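Aldehyde dehydrogenase A (Escherichia coli, PDB 2ILU) catalyses the irreversible NAD(+)-dependent oxidation of L-lactaldehyde, formed in fucose and rhamnose breakdown, to L-lactate, and also oxidises glycolaldehyde to glycolate. Local coordinates at residues G144-I149 with N171-K176; Y363-T368 with F385-P390. One frame throughout, in Å; residues are numbered along the deposited sequence.

Interaction 1 (G144-I149 with N171-K176). With NDP (NADPH dihydro-nicotinamide-adenine-dinucleotide phosphate), chain D.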
# COMPACT_ATOMS: atom_id res chain seq x y z
N GLY A 144 14.86 -11.40 14.09
CA GLY A 144 15.45 -12.39 14.97
C GLY A 144 15.55 -11.79 16.36
O GLY A 144 14.54 -11.50 16.99
N VAL A 145 16.78 -11.60 16.84
CA VAL A 145 16.97 -11.01 18.15
C VAL A 145 17.20 -9.50 18.12
O VAL A 145 18.12 -9.05 17.43
CB VAL A 145 18.16 -11.63 18.89
CG1 VAL A 145 18.35 -10.93 20.24
CG2 VAL A 145 17.93 -13.13 19.08
N THR A 146 16.39 -8.74 18.83
CA THR A 146 16.58 -7.30 18.86
C THR A 146 16.88 -6.75 20.27
O THR A 146 16.60 -7.41 21.27
CB THR A 146 15.36 -6.56 18.25
OG1 THR A 146 14.19 -6.81 19.04
CG2 THR A 146 15.12 -7.04 16.81
N THR A 147 17.46 -5.56 20.34
CA THR A 147 17.78 -5.00 21.63
C THR A 147 17.29 -3.57 21.80
O THR A 147 17.22 -2.84 20.83
CB THR A 147 19.31 -5.02 21.90
OG1 THR A 147 19.98 -4.20 20.94
CG2 THR A 147 19.86 -6.43 21.80
N GLY A 148 16.95 -3.21 23.03
CA GLY A 148 16.48 -1.87 23.30
C GLY A 148 17.27 -1.25 24.43
O GLY A 148 17.47 -1.86 25.49
N ILE A 149 17.74 -0.04 24.19
CA ILE A 149 18.49 0.74 25.16
C ILE A 149 17.72 2.02 25.47
O ILE A 149 17.75 2.94 24.66
CB ILE A 149 19.87 1.10 24.60
CG1 ILE A 149 20.58 -0.15 24.08
CG2 ILE A 149 20.69 1.78 25.67
CD1 ILE A 149 21.91 0.13 23.41
N ASN A 171 9.80 -11.07 16.70
CA ASN A 171 11.14 -10.91 17.22
C ASN A 171 11.21 -11.14 18.72
O ASN A 171 10.18 -11.14 19.39
CB ASN A 171 11.68 -9.50 16.95
CG ASN A 171 11.80 -9.18 15.48
OD1 ASN A 171 12.77 -9.57 14.82
ND2 ASN A 171 10.83 -8.46 14.96
N THR A 172 12.42 -11.36 19.21
CA THR A 172 12.63 -11.50 20.62
C THR A 172 13.43 -10.28 21.06
O THR A 172 14.16 -9.76 20.23
CB THR A 172 13.39 -12.76 20.95
OG1 THR A 172 14.65 -12.74 20.28
CG2 THR A 172 12.58 -13.98 20.52
N ILE A 173 13.30 -9.83 22.29
CA ILE A 173 14.01 -8.62 22.65
C ILE A 173 14.74 -8.61 24.01
O ILE A 173 14.34 -9.32 24.93
CB ILE A 173 13.04 -7.44 22.62
CG1 ILE A 173 13.79 -6.12 22.74
CG2 ILE A 173 12.06 -7.58 23.77
CD1 ILE A 173 12.94 -4.93 22.37
N VAL A 174 15.80 -7.82 24.08
CA VAL A 174 16.56 -7.64 25.29
C VAL A 174 16.69 -6.15 25.60
O VAL A 174 17.44 -5.45 24.92
CB VAL A 174 17.98 -8.22 25.19
CG1 VAL A 174 18.66 -8.11 26.53
CG2 VAL A 174 17.94 -9.67 24.73
N ILE A 175 15.93 -5.69 26.58
CA ILE A 175 15.92 -4.29 26.96
C ILE A 175 16.84 -3.92 28.14
O ILE A 175 16.94 -4.68 29.11
CB ILE A 175 14.49 -3.86 27.33
CG1 ILE A 175 13.68 -3.67 26.05
CG2 ILE A 175 14.50 -2.61 28.17
CD1 ILE A 175 12.22 -3.40 26.30
N LYS A 176 17.52 -2.78 28.02
CA LYS A 176 18.33 -2.26 29.12
C LYS A 176 17.76 -0.92 29.53
O LYS A 176 18.03 0.07 28.88
CB LYS A 176 19.79 -2.05 28.74
CG LYS A 176 20.62 -1.64 29.98
CD LYS A 176 21.98 -1.02 29.66
CE LYS A 176 21.83 0.42 29.23
NZ LYS A 176 21.16 1.20 30.30
PA NDP D . 21.74 9.10 26.96
O1A NDP D . 22.36 9.46 25.66
O2A NDP D . 22.50 9.32 28.20
O5B NDP D . 21.32 7.61 26.78
C5B NDP D . 20.61 6.96 27.84
C4B NDP D . 20.45 5.49 27.47
O4B NDP D . 21.57 5.19 26.53
C3B NDP D . 20.72 4.66 28.68
O3B NDP D . 20.15 3.35 28.53
C2B NDP D . 22.21 4.67 28.67
O2B NDP D . 22.84 3.93 29.67
C1B NDP D . 22.48 4.29 27.24
N9A NDP D . 23.85 4.58 26.81
C8A NDP D . 24.63 5.65 27.22
N7A NDP D . 25.87 5.62 26.74
C5A NDP D . 25.90 4.50 25.98
C6A NDP D . 26.94 3.92 25.20
N6A NDP D . 28.15 4.45 25.11
N1A NDP D . 26.62 2.75 24.55
C2A NDP D . 25.40 2.18 24.62
N3A NDP D . 24.34 2.66 25.34
C4A NDP D . 24.64 3.84 26.01
O3 NDP D . 20.31 9.83 27.07
PN NDP D . 19.34 10.36 28.21
O1N NDP D . 19.45 9.46 29.39
O2N NDP D . 18.00 10.49 27.56
O5D NDP D . 19.81 11.86 28.58
C5D NDP D . 21.19 12.22 28.89
C4D NDP D . 21.44 12.19 30.37
O4D NDP D . 22.43 11.17 30.72
C3D NDP D . 22.00 13.48 31.00
O3D NDP D . 21.06 14.51 31.15
C2D NDP D . 22.63 12.96 32.28
O2D NDP D . 21.64 12.91 33.31
C1D NDP D . 23.16 11.57 31.87
N1N NDP D . 24.65 11.54 31.58
C2N NDP D . 25.52 11.26 32.63
C3N NDP D . 26.90 11.21 32.46
C7N NDP D . 27.86 10.90 33.61
O7N NDP D . 27.74 11.50 34.69
N7N NDP D . 28.80 9.97 33.38
C4N NDP D . 27.45 11.47 31.14
C5N NDP D . 26.57 11.76 30.07
C6N NDP D . 25.19 11.80 30.27
P2B NDP D . 22.94 4.54 31.18
O1X NDP D . 21.54 4.64 31.71
O2X NDP D . 23.83 3.54 31.86
O3X NDP D . 23.60 5.88 31.03

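Interaction 2 (Y363-T368 with F385-P390). With NDP (NADPH dihydro-nicotinamide-adenine-dinucleotide phosphate), chain D.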
# COMPACT_ATOMS: atom_id res chain seq x y z
N TYR A 363 17.01 18.44 42.48
CA TYR A 363 17.58 19.24 41.41
C TYR A 363 16.54 20.06 40.64
O TYR A 363 16.00 19.58 39.65
CB TYR A 363 18.34 18.33 40.43
CG TYR A 363 19.07 17.21 41.12
CD1 TYR A 363 18.45 15.98 41.35
CD2 TYR A 363 20.35 17.41 41.64
CE1 TYR A 363 19.08 14.98 42.07
CE2 TYR A 363 20.99 16.41 42.37
CZ TYR A 363 20.35 15.20 42.59
OH TYR A 363 20.97 14.22 43.34
N TYR A 364 16.26 21.27 41.11
CA TYR A 364 15.26 22.10 40.45
C TYR A 364 15.80 23.34 39.72
O TYR A 364 16.81 23.91 40.14
CB TYR A 364 14.20 22.54 41.46
CG TYR A 364 13.55 21.41 42.22
CD1 TYR A 364 14.23 20.75 43.24
CD2 TYR A 364 12.25 21.00 41.91
CE1 TYR A 364 13.63 19.70 43.94
CE2 TYR A 364 11.65 19.95 42.60
CZ TYR A 364 12.34 19.31 43.61
OH TYR A 364 11.76 18.27 44.30
N TYR A 365 15.12 23.71 38.64
CA TYR A 365 15.48 24.89 37.88
C TYR A 365 14.22 25.67 37.47
O TYR A 365 13.43 25.19 36.67
CB TYR A 365 16.29 24.52 36.64
CG TYR A 365 17.13 25.68 36.16
CD1 TYR A 365 18.20 26.14 36.93
CD2 TYR A 365 16.82 26.36 34.99
CE1 TYR A 365 18.94 27.25 36.55
CE2 TYR A 365 17.56 27.47 34.59
CZ TYR A 365 18.61 27.91 35.38
OH TYR A 365 19.34 29.01 35.00
N PRO A 366 14.04 26.88 38.00
CA PRO A 366 12.85 27.65 37.65
C PRO A 366 12.62 27.80 36.14
O PRO A 366 13.59 27.91 35.39
CB PRO A 366 13.10 28.99 38.33
CG PRO A 366 14.59 29.12 38.23
CD PRO A 366 15.06 27.74 38.62
N PRO A 367 11.36 27.77 35.69
CA PRO A 367 11.10 27.92 34.26
C PRO A 367 11.84 29.22 33.85
O PRO A 367 11.54 30.27 34.40
CB PRO A 367 9.59 28.08 34.20
CG PRO A 367 9.13 27.20 35.32
CD PRO A 367 10.11 27.52 36.43
N THR A 368 12.78 29.12 32.93
CA THR A 368 13.53 30.30 32.52
C THR A 368 13.19 30.81 31.11
O THR A 368 12.97 30.00 30.21
CB THR A 368 15.03 30.03 32.61
OG1 THR A 368 15.35 29.56 33.92
CG2 THR A 368 15.81 31.30 32.32
N PHE A 385 18.13 20.61 27.81
CA PHE A 385 17.78 19.85 29.02
C PHE A 385 16.72 20.54 29.90
O PHE A 385 15.55 20.17 29.85
CB PHE A 385 19.02 19.61 29.88
CG PHE A 385 19.84 18.43 29.47
CD1 PHE A 385 21.16 18.30 29.90
CD2 PHE A 385 19.30 17.43 28.65
CE1 PHE A 385 21.93 17.20 29.54
CE2 PHE A 385 20.06 16.32 28.28
CZ PHE A 385 21.38 16.21 28.72
N GLY A 386 17.16 21.53 30.68
CA GLY A 386 16.26 22.24 31.58
C GLY A 386 15.07 22.92 30.93
O GLY A 386 14.95 22.96 29.70
N PRO A 387 14.17 23.48 31.75
CA PRO A 387 12.97 24.18 31.29
C PRO A 387 13.31 25.61 30.83
O PRO A 387 12.74 26.57 31.35
CB PRO A 387 12.08 24.17 32.53
CG PRO A 387 13.08 24.34 33.62
CD PRO A 387 14.18 23.38 33.22
N VAL A 388 14.22 25.72 29.87
CA VAL A 388 14.62 27.02 29.34
C VAL A 388 14.00 27.32 27.96
O VAL A 388 13.93 26.41 27.13
CB VAL A 388 16.15 27.09 29.23
CG1 VAL A 388 16.57 28.45 28.68
CG2 VAL A 388 16.77 26.85 30.59
N LEU A 389 13.57 28.55 27.73
CA LEU A 389 12.96 28.92 26.46
C LEU A 389 13.58 30.13 25.75
O LEU A 389 13.23 31.26 26.09
CB LEU A 389 11.48 29.20 26.63
CG LEU A 389 10.50 28.12 26.20
CD1 LEU A 389 10.29 27.15 27.35
CD2 LEU A 389 9.20 28.78 25.80
N PRO A 390 14.46 29.92 24.78
CA PRO A 390 15.04 31.07 24.10
C PRO A 390 14.03 31.62 23.08
O PRO A 390 13.38 30.83 22.39
CB PRO A 390 16.28 30.48 23.43
CG PRO A 390 15.81 29.11 23.06
CD PRO A 390 15.06 28.66 24.30
PA NDP D . 21.74 9.10 26.96
O1A NDP D . 22.36 9.46 25.66
O2A NDP D . 22.50 9.32 28.20
O5B NDP D . 21.32 7.61 26.78
C5B NDP D . 20.61 6.96 27.84
C4B NDP D . 20.45 5.49 27.47
O4B NDP D . 21.57 5.19 26.53
C3B NDP D . 20.72 4.66 28.68
O3B NDP D . 20.15 3.35 28.53
C2B NDP D . 22.21 4.67 28.67
O2B NDP D . 22.84 3.93 29.67
C1B NDP D . 22.48 4.29 27.24
N9A NDP D . 23.85 4.58 26.81
C8A NDP D . 24.63 5.65 27.22
N7A NDP D . 25.87 5.62 26.74
C5A NDP D . 25.90 4.50 25.98
C6A NDP D . 26.94 3.92 25.20
N6A NDP D . 28.15 4.45 25.11
N1A NDP D . 26.62 2.75 24.55
C2A NDP D . 25.40 2.18 24.62
N3A NDP D . 24.34 2.66 25.34
C4A NDP D . 24.64 3.84 26.01
O3 NDP D . 20.31 9.83 27.07
PN NDP D . 19.34 10.36 28.21
O1N NDP D . 19.45 9.46 29.39
O2N NDP D . 18.00 10.49 27.56
O5D NDP D . 19.81 11.86 28.58
C5D NDP D . 21.19 12.22 28.89
C4D NDP D . 21.44 12.19 30.37
O4D NDP D . 22.43 11.17 30.72
C3D NDP D . 22.00 13.48 31.00
O3D NDP D . 21.06 14.51 31.15
C2D NDP D . 22.63 12.96 32.28
O2D NDP D . 21.64 12.91 33.31
C1D NDP D . 23.16 11.57 31.87
N1N NDP D . 24.65 11.54 31.58
C2N NDP D . 25.52 11.26 32.63
C3N NDP D . 26.90 11.21 32.46
C7N NDP D . 27.86 10.90 33.61
O7N NDP D . 27.74 11.50 34.69
N7N NDP D . 28.80 9.97 33.38
C4N NDP D . 27.45 11.47 31.14
C5N NDP D . 26.57 11.76 30.07
C6N NDP D . 25.19 11.80 30.27
P2B NDP D . 22.94 4.54 31.18
O1X NDP D . 21.54 4.64 31.71
O2X NDP D . 23.83 3.54 31.86
O3X NDP D . 23.60 5.88 31.03

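Interaction 1 (G144-I149 with N171-K176)
Near the start of a parallel ladder, Thr172 N bonds to Gly144 O, Thr146 N gives a nearly straight bond to Thr172 O (2.8 Å), and Val174 N answers to Thr146 O. Further along, Gly148 N reaches Val174 O and Gly148 O takes Lys176 N at 2.7 Å. Side-chain polar groups add to this. Thr146 OG1, placed between its own N and carbonyl carbon (chi1 63°), makes a second bond to Thr172 O, arriving from above the carbonyl plane at 3.2 Å, so two donors grip that oxygen. At the start of the pair, Asn171 OD1 takes Gly144 N in the plane of its amide at 2.9 Å, while its ND2 is held by Ala166 O and Tyr469 O. Helix 155-168 connects the two strands as a beta-alpha-beta crossover of the Rossmann-like NAD-binding domain. In van der Waals contact, Ile173 CG1 lies 3.8 Å from the hydroxyl Thr146 OG1, on the face covered by helix 155-168, and Val145 CG2 meets Thr172 OG1 on the other. Lys176, its chain bent at chi3 and chi4, gives NZ to the adenosine ribose O3B of NADPH (3.0 Å) and weakly to O2B, while Ile149 CG2 packs against the same ribose.

Interaction 2 (Y363-T368 with F385-P390)
Thr368 and Val388 form a parallel bridge, with Thr368 N bonded to Pro387 O (3.0 Å) and Thr368 O taking Leu389 N (2.9 Å). This is where strand 388-394 meets strand 368-371 in the mixed sheet of the second, catalytic half of the aldehyde dehydrogenase fold. An inverse gamma turn at Pro387, closed by a weak bond from Val388 N to Gly386 O, delivers the proline carbonyl to Thr368. The Pro387 ring packs on the loop before strand 368-371: CG rests against Tyr365 O, and CD lies 4.2 Å from Tyr365 CB, at the edge of the tyrosine ring near its plane. An alanine here would remove CG and CD, and would probably leave a gap beside Tyr365 and free the turn to flex. With CG anti to the backbone N (chi1 -156°), the ring of Tyr365 lies so that CE2 comes 4.1 Å from Val388 CG2, the two side chains slanting past each other, while Pro366 CD sits above one of its faces, displaced to its margin. Val337 and Val341 of helix 331-346 also pack on Tyr365. The same Val388 CG2 touches Thr368 CB, on the side of the sheet where both residues project. Phe385, outside the contact and poorly ordered, lies with one ring face near O3D of the nicotinamide ribose of NADPH, a placement that is doubtful in detail. Thr368 OG1, at the first residue of its strand, bonds back to Pro366 O at 2.8 Å, tilted 30° from the carbonyl plane.

Both contacts are buried, yet they lie on opposite sides of the chain's centre, with centres about 34 Å apart and nearest atoms about 14 Å apart. They share no strand or helix: interaction 1 joins two strands of the cofactor-binding sheet, interaction 2 the starts of strands 368-371 and 388-394 and the loops leading into them, in the other large sheet. Interaction 1 is a fully zipped pair whose chemistry is mainly backbone and threonine or asparagine hydrogen bonding; interaction 2 has just two cross-segment bonds and relies on proline, tyrosine and valine. Interaction 1 binds the adenosine ribose through Lys176; segment 385-390 comes near the nicotinamide ribose only through the poorly ordered Phe385.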